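Tail spike protein (Acinetobacter phage vB_AbaP_AS12, PDB 6EU4) forms a trimeric tailspike of an Acinetobacter phage and probably recognises and degrades the capsular polysaccharide of the host bacterium. Local coordinates at the interface of chains A and B. Coordinates in Å, arbitrary orientation; residue numbers count along the deposited sequence, not the author numbering. Chains: chain A/B, Tail spike protein.

Contact 1: the interface of chains A and B. Residues chain A 549, 567-570; chain B 563-566.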
# COMPACT_ATOMS: atom_id res chain seq x y z
N PHE A 549 1.08 42.03 -35.20
CA PHE A 549 0.11 41.18 -34.52
C PHE A 549 -0.85 40.62 -35.56
O PHE A 549 -1.40 41.37 -36.37
CB PHE A 549 -0.65 41.98 -33.47
CG PHE A 549 0.22 42.85 -32.60
CD1 PHE A 549 1.01 42.29 -31.61
CD2 PHE A 549 0.20 44.23 -32.72
CE1 PHE A 549 1.80 43.08 -30.80
CE2 PHE A 549 0.99 45.03 -31.90
CZ PHE A 549 1.79 44.44 -30.94
N TYR A 567 -4.76 46.34 -36.94
CA TYR A 567 -4.50 47.77 -36.94
C TYR A 567 -4.49 48.30 -35.51
O TYR A 567 -5.36 47.96 -34.70
CB TYR A 567 -5.57 48.48 -37.76
CG TYR A 567 -5.53 48.33 -39.26
CD1 TYR A 567 -4.33 48.26 -39.95
CD2 TYR A 567 -6.71 48.35 -39.99
CE1 TYR A 567 -4.31 48.19 -41.35
CE2 TYR A 567 -6.70 48.27 -41.38
CZ TYR A 567 -5.50 48.19 -42.06
OH TYR A 567 -5.50 48.14 -43.44
N HIS A 568 -3.50 49.13 -35.19
CA HIS A 568 -3.40 49.70 -33.85
C HIS A 568 -2.77 51.09 -33.93
O HIS A 568 -2.29 51.50 -34.99
CB HIS A 568 -2.57 48.80 -32.93
CG HIS A 568 -1.16 48.63 -33.39
ND1 HIS A 568 -0.16 49.53 -33.10
CD2 HIS A 568 -0.59 47.66 -34.15
CE1 HIS A 568 0.97 49.12 -33.64
NE2 HIS A 568 0.74 47.99 -34.29
N TYR A 569 -2.76 51.80 -32.80
CA TYR A 569 -2.52 53.24 -32.84
C TYR A 569 -1.05 53.62 -32.95
O TYR A 569 -0.75 54.80 -33.09
CB TYR A 569 -3.18 53.94 -31.64
CG TYR A 569 -2.42 54.05 -30.32
CD1 TYR A 569 -1.47 53.11 -29.92
CD2 TYR A 569 -2.69 55.11 -29.46
CE1 TYR A 569 -0.81 53.23 -28.70
CE2 TYR A 569 -2.03 55.23 -28.24
CZ TYR A 569 -1.10 54.29 -27.88
OH TYR A 569 -0.46 54.42 -26.67
N ARG A 570 -0.15 52.65 -32.95
CA ARG A 570 1.27 52.91 -33.09
C ARG A 570 1.78 52.42 -34.45
O ARG A 570 2.96 52.10 -34.61
CB ARG A 570 2.01 52.26 -31.91
CG ARG A 570 3.44 52.63 -31.73
CD ARG A 570 3.96 52.12 -30.38
NE ARG A 570 3.15 52.49 -29.22
CZ ARG A 570 3.27 53.63 -28.55
NH1 ARG A 570 4.12 54.58 -28.93
NH2 ARG A 570 2.50 53.85 -27.49
N TRP B 563 3.40 49.76 -25.55
CA TRP B 563 2.02 49.27 -25.63
C TRP B 563 1.30 49.79 -26.88
O TRP B 563 1.46 50.95 -27.27
CB TRP B 563 1.22 49.72 -24.41
CG TRP B 563 1.39 48.96 -23.14
CD1 TRP B 563 2.02 49.39 -22.00
CD2 TRP B 563 0.89 47.66 -22.85
NE1 TRP B 563 1.95 48.43 -21.03
CE2 TRP B 563 1.26 47.36 -21.52
CE3 TRP B 563 0.16 46.72 -23.58
CZ2 TRP B 563 0.92 46.16 -20.91
CZ3 TRP B 563 -0.17 45.53 -22.97
CH2 TRP B 563 0.20 45.26 -21.65
N CYS B 564 0.45 48.95 -27.48
CA CYS B 564 -0.27 49.26 -28.71
C CYS B 564 -1.77 49.11 -28.45
O CYS B 564 -2.24 48.01 -28.18
CB CYS B 564 0.16 48.31 -29.84
SG CYS B 564 1.91 48.46 -30.29
N ARG B 565 -2.51 50.22 -28.57
CA ARG B 565 -3.96 50.21 -28.42
C ARG B 565 -4.62 49.77 -29.72
O ARG B 565 -4.39 50.38 -30.77
CB ARG B 565 -4.44 51.60 -28.01
CG ARG B 565 -5.94 51.74 -27.77
CD ARG B 565 -6.28 53.12 -27.24
NE ARG B 565 -7.68 53.48 -27.44
CZ ARG B 565 -8.31 54.47 -26.80
NH1 ARG B 565 -7.66 55.20 -25.89
NH2 ARG B 565 -9.58 54.74 -27.07
N LEU B 566 -5.45 48.73 -29.67
CA LEU B 566 -6.10 48.23 -30.87
C LEU B 566 -7.20 49.15 -31.35
O LEU B 566 -7.94 49.74 -30.55
CB LEU B 566 -6.70 46.84 -30.63
CG LEU B 566 -5.72 45.78 -30.13
CD1 LEU B 566 -6.44 44.44 -29.93
CD2 LEU B 566 -4.55 45.63 -31.11

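Contact 2: the interface of chains A and B. Residues chain A 53, 90, 120, 122, 142; chain B 86-88, 118.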
# COMPACT_ATOMS: atom_id res chain seq x y z
N LYS A 53 17.43 -40.83 15.70
CA LYS A 53 16.06 -40.92 16.22
C LYS A 53 15.43 -42.23 15.74
O LYS A 53 14.55 -42.23 14.87
CB LYS A 53 15.25 -39.70 15.77
CG LYS A 53 15.91 -38.37 16.13
CD LYS A 53 15.40 -37.19 15.28
CE LYS A 53 16.14 -35.89 15.60
NZ LYS A 53 15.67 -34.73 14.77
N SER A 90 1.99 -36.95 15.63
CA SER A 90 2.68 -37.04 14.36
C SER A 90 2.14 -38.22 13.55
O SER A 90 1.62 -39.17 14.13
CB SER A 90 4.19 -37.22 14.58
OG SER A 90 4.73 -36.13 15.32
N ARG A 120 2.06 -32.65 13.78
CA ARG A 120 3.44 -32.28 13.52
C ARG A 120 4.03 -33.17 12.42
O ARG A 120 3.91 -34.40 12.48
CB ARG A 120 4.28 -32.40 14.79
CG ARG A 120 4.00 -31.28 15.79
CD ARG A 120 4.74 -29.97 15.43
NE ARG A 120 6.15 -30.11 15.79
CZ ARG A 120 7.15 -30.29 14.93
NH1 ARG A 120 6.93 -30.32 13.61
NH2 ARG A 120 8.38 -30.45 15.40
N ASN A 122 7.48 -34.39 10.64
CA ASN A 122 8.85 -34.51 11.12
C ASN A 122 9.81 -35.05 10.07
O ASN A 122 10.95 -35.41 10.40
CB ASN A 122 8.85 -35.40 12.34
CG ASN A 122 7.88 -34.92 13.38
OD1 ASN A 122 7.79 -33.72 13.64
ND2 ASN A 122 7.13 -35.85 13.96
N THR A 142 8.73 -28.25 10.36
CA THR A 142 9.80 -27.32 10.72
C THR A 142 10.42 -26.62 9.52
O THR A 142 11.31 -25.77 9.71
CB THR A 142 10.91 -28.03 11.51
OG1 THR A 142 11.46 -29.10 10.72
CG2 THR A 142 10.40 -28.54 12.84
N ASN B 86 7.21 -35.66 19.38
CA ASN B 86 6.90 -34.83 18.22
C ASN B 86 8.09 -33.98 17.77
O ASN B 86 7.93 -32.80 17.41
CB ASN B 86 5.69 -33.96 18.53
CG ASN B 86 4.44 -34.78 18.79
OD1 ASN B 86 4.11 -35.68 18.01
ND2 ASN B 86 3.75 -34.50 19.89
N ASN B 87 9.28 -34.58 17.75
CA ASN B 87 10.48 -33.97 17.18
C ASN B 87 10.74 -32.57 17.74
O ASN B 87 11.12 -31.65 17.01
CB ASN B 87 10.41 -33.92 15.65
CG ASN B 87 11.77 -33.67 15.01
OD1 ASN B 87 12.79 -34.19 15.46
ND2 ASN B 87 11.79 -32.86 13.98
N THR B 88 10.54 -32.40 19.04
CA THR B 88 10.73 -31.12 19.69
C THR B 88 11.60 -31.30 20.93
O THR B 88 11.34 -32.19 21.74
CB THR B 88 9.39 -30.49 20.08
OG1 THR B 88 8.54 -30.38 18.93
CG2 THR B 88 9.61 -29.11 20.64
N LYS B 118 12.60 -29.35 16.14
CA LYS B 118 12.10 -28.05 16.58
C LYS B 118 12.71 -27.74 17.94
O LYS B 118 12.78 -28.61 18.81
CB LYS B 118 10.58 -28.06 16.69
CG LYS B 118 9.99 -26.74 17.16
CD LYS B 118 8.46 -26.79 17.22
CE LYS B 118 7.89 -25.45 17.66
NZ LYS B 118 6.40 -25.53 17.72
O HOH W 1 5.99 -29.84 18.63
O HOH W 2 9.47 -31.64 13.11

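Contact 3: the interface of chains A and B. Residues chain A 571-574; chain B 581-584.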
# COMPACT_ATOMS: atom_id res chain seq x y z
N ASP A 571 0.89 52.35 -35.45
CA ASP A 571 1.24 51.91 -36.79
C ASP A 571 0.36 52.64 -37.80
O ASP A 571 -0.76 53.06 -37.49
CB ASP A 571 1.08 50.38 -36.91
CG ASP A 571 1.77 49.78 -38.13
OD1 ASP A 571 2.55 50.48 -38.82
OD2 ASP A 571 1.53 48.58 -38.40
N SER A 572 0.89 52.82 -39.01
CA SER A 572 0.05 53.21 -40.13
C SER A 572 -0.92 52.07 -40.45
O SER A 572 -0.78 50.94 -39.97
CB SER A 572 0.91 53.54 -41.35
OG SER A 572 1.79 54.64 -41.10
N LEU A 573 -1.92 52.37 -41.27
CA LEU A 573 -2.91 51.38 -41.69
C LEU A 573 -2.68 51.11 -43.17
O LEU A 573 -3.18 51.84 -44.03
CB LEU A 573 -4.33 51.88 -41.43
CG LEU A 573 -4.77 52.01 -39.97
CD1 LEU A 573 -4.17 53.24 -39.33
CD2 LEU A 573 -6.30 52.08 -39.90
N ILE A 574 -1.93 50.05 -43.47
CA ILE A 574 -1.58 49.68 -44.83
C ILE A 574 -2.40 48.45 -45.21
O ILE A 574 -2.18 47.37 -44.66
CB ILE A 574 -0.07 49.40 -44.98
CG1 ILE A 574 0.76 50.54 -44.39
CG2 ILE A 574 0.29 49.20 -46.46
CD1 ILE A 574 0.44 51.91 -44.96
N TYR B 581 1.62 58.73 -38.54
CA TYR B 581 1.13 57.52 -39.17
C TYR B 581 0.18 57.88 -40.31
O TYR B 581 -0.48 58.92 -40.28
CB TYR B 581 0.43 56.63 -38.15
CG TYR B 581 1.34 56.29 -37.00
CD1 TYR B 581 2.37 55.38 -37.17
CD2 TYR B 581 1.20 56.91 -35.76
CE1 TYR B 581 3.24 55.07 -36.13
CE2 TYR B 581 2.06 56.60 -34.71
CZ TYR B 581 3.07 55.68 -34.90
OH TYR B 581 3.92 55.35 -33.87
N ASP B 582 0.11 57.00 -41.30
CA ASP B 582 -0.64 57.24 -42.51
C ASP B 582 -1.85 56.31 -42.59
O ASP B 582 -1.85 55.21 -42.04
CB ASP B 582 0.21 57.00 -43.76
CG ASP B 582 1.32 58.02 -43.93
OD1 ASP B 582 1.19 59.17 -43.44
OD2 ASP B 582 2.33 57.67 -44.60
N LEU B 583 -2.86 56.76 -43.34
CA LEU B 583 -3.92 55.89 -43.84
C LEU B 583 -3.53 55.48 -45.25
O LEU B 583 -3.59 56.29 -46.18
CB LEU B 583 -5.26 56.62 -43.82
CG LEU B 583 -5.80 57.00 -42.44
CD1 LEU B 583 -6.90 58.04 -42.58
CD2 LEU B 583 -6.31 55.76 -41.70
N GLY B 584 -3.11 54.23 -45.41
CA GLY B 584 -2.68 53.73 -46.70
C GLY B 584 -1.25 54.13 -47.04
O GLY B 584 -0.52 54.73 -46.25

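Contact 1: the interface of chains A and B
Two rings of chain A take carbons of chain B on their faces: CB of B:Cys564 lies over A:His568, and CB of B:Arg565 sits over the centre of the A:Tyr569 ring, 3.8 Å from its CD1. At the edge of the tyrosine, in its plane, comes the carbonyl O of B:Trp563. The sulphur of B:Cys564 also meets two rings, lying 3.5 Å from CE1 of A:His568 and, in the ring plane, at the edge of A:Phe549. CG of A:His568 is set between the backbone N and the carbonyl carbon (chi1 62°), and ND1 accepts the backbone N-H of A:Arg570, tilted from the ring plane, a bond that should steady the face turned to B:Cys564. The B:Arg565 side chain runs extended and crosses A:Tyr569 at about a right angle. Its backbone O takes the N-H of A:Tyr569, N to O 3.0 Å, and just beyond strand 564-565, B:Leu566 forms an antiparallel bridge with A:His568. A:Arg570 bends at chi3 (-52°) and presents its guanidinium side-on to the backbone O of B:Trp563, NE and NH2 both on that one atom. NE, at 3.0 Å, approaches O of B:Trp563 from above the carbonyl plane, while NH2, 3.1 Å away, comes nearly along the C=O axis.

Contact 2: the interface of chains A and B
B:Asn86 and B:Asn87, which both touch chain A, adopt left-handed helical backbone angles one after the other, a tight turn that sends their side chains to different partners. From B:Asn86 the amide OD1 accepts the hydroxyl OG of A:Ser90 at 2.8 Å, the donor slightly tilted from the carbonyl plane. That hydroxyl in turn accepts ND2 of A:Asn122, with OG close to the amide plane of A:Asn122, which should limit the rotation of both groups. B:Asn87 has CG anti to the backbone N (chi1 -164°), and its OD1 takes the amine NZ of A:Lys53 on a lone pair, 3.0 Å away. The lysine chain, extended beyond CG, meets this amide at about a right angle. A:Asn122 and B:Asn87 run alongside one another head to tail, with CG of the first 3.5 Å from CB of the second. A:Arg120, bent at chi2 and chi3, works mainly through water. Its NH1 and NH2 share water 2 with OD1 of A:Asn122 and ND2 of B:Asn87, the last bond almost straight at 2.8 Å from ND2 to the water oxygen. NE shares water 1 with the hydroxyl OG1 of B:Thr88. This polar, hydrated patch joins neighbouring subunits towards the N-terminal end of the trimeric spike.

Contact 3: the interface of chains A and B
The phenol ring of B:Tyr581 turns one face to the backbone of A:Asp571, whose N sits over that face nearer the ring's margin than its middle. CD1 of the tyrosine comes within 3.5 Å of the carbonyl C of A:Asp571, so the ring packs on the peptide of A:Asp571. With CG anti to the carbonyl carbon (chi1 -57°), the ring reaches back along chain A from A:Ser572 to A:Asp571. The serine points its hydroxyl across the seam, and OG accepts the backbone N-H of B:Asp582, N to OG 2.9 Å, in an almost straight bond. OG appears to stand in for the backbone carbonyl that a regular parallel ladder would offer. One residue further on, A:Leu573 and B:Leu583 run abreast with their tips in a common direction, in keeping with the parallel bridge between them. Their branches touch lightly, CD1 of A:Leu573 being 4.1 Å from CD2 of B:Leu583. Beside this apolar pair the backbones are tied: N of A:Leu573 donates to O of B:Asp582 at 2.9 Å, arriving nearly in line with the carbonyl. A:Ile574 brings the tip of its longer branch over the glycine, with CD1 4.0 Å from the CA of B:Gly584. The ladder then reverses its donor and acceptor chains, N of B:Gly584 donating to O of A:Leu573 at 2.8 Å, tilted from the carbonyl plane.

Contacts 1 and 3 are neighbours, their C-alpha centres about 11 Å apart, and share no residue. Apart from A:Phe549 on strand 547-554, their chain A residues are continuous, 567-570 running straight into 571-574, whereas chain B supplies two separate segments, 563-566 and 581-584. One stretch of A is therefore held by B through an antiparallel bridge and then a parallel one. Between C-alpha centres, contact 2 is about 95 Å from contact 1 and about 105 Å from contact 3. Repeated among the three copies of the deposited assembly, these contacts would help hold the subunits together towards both ends of the modelled trimer.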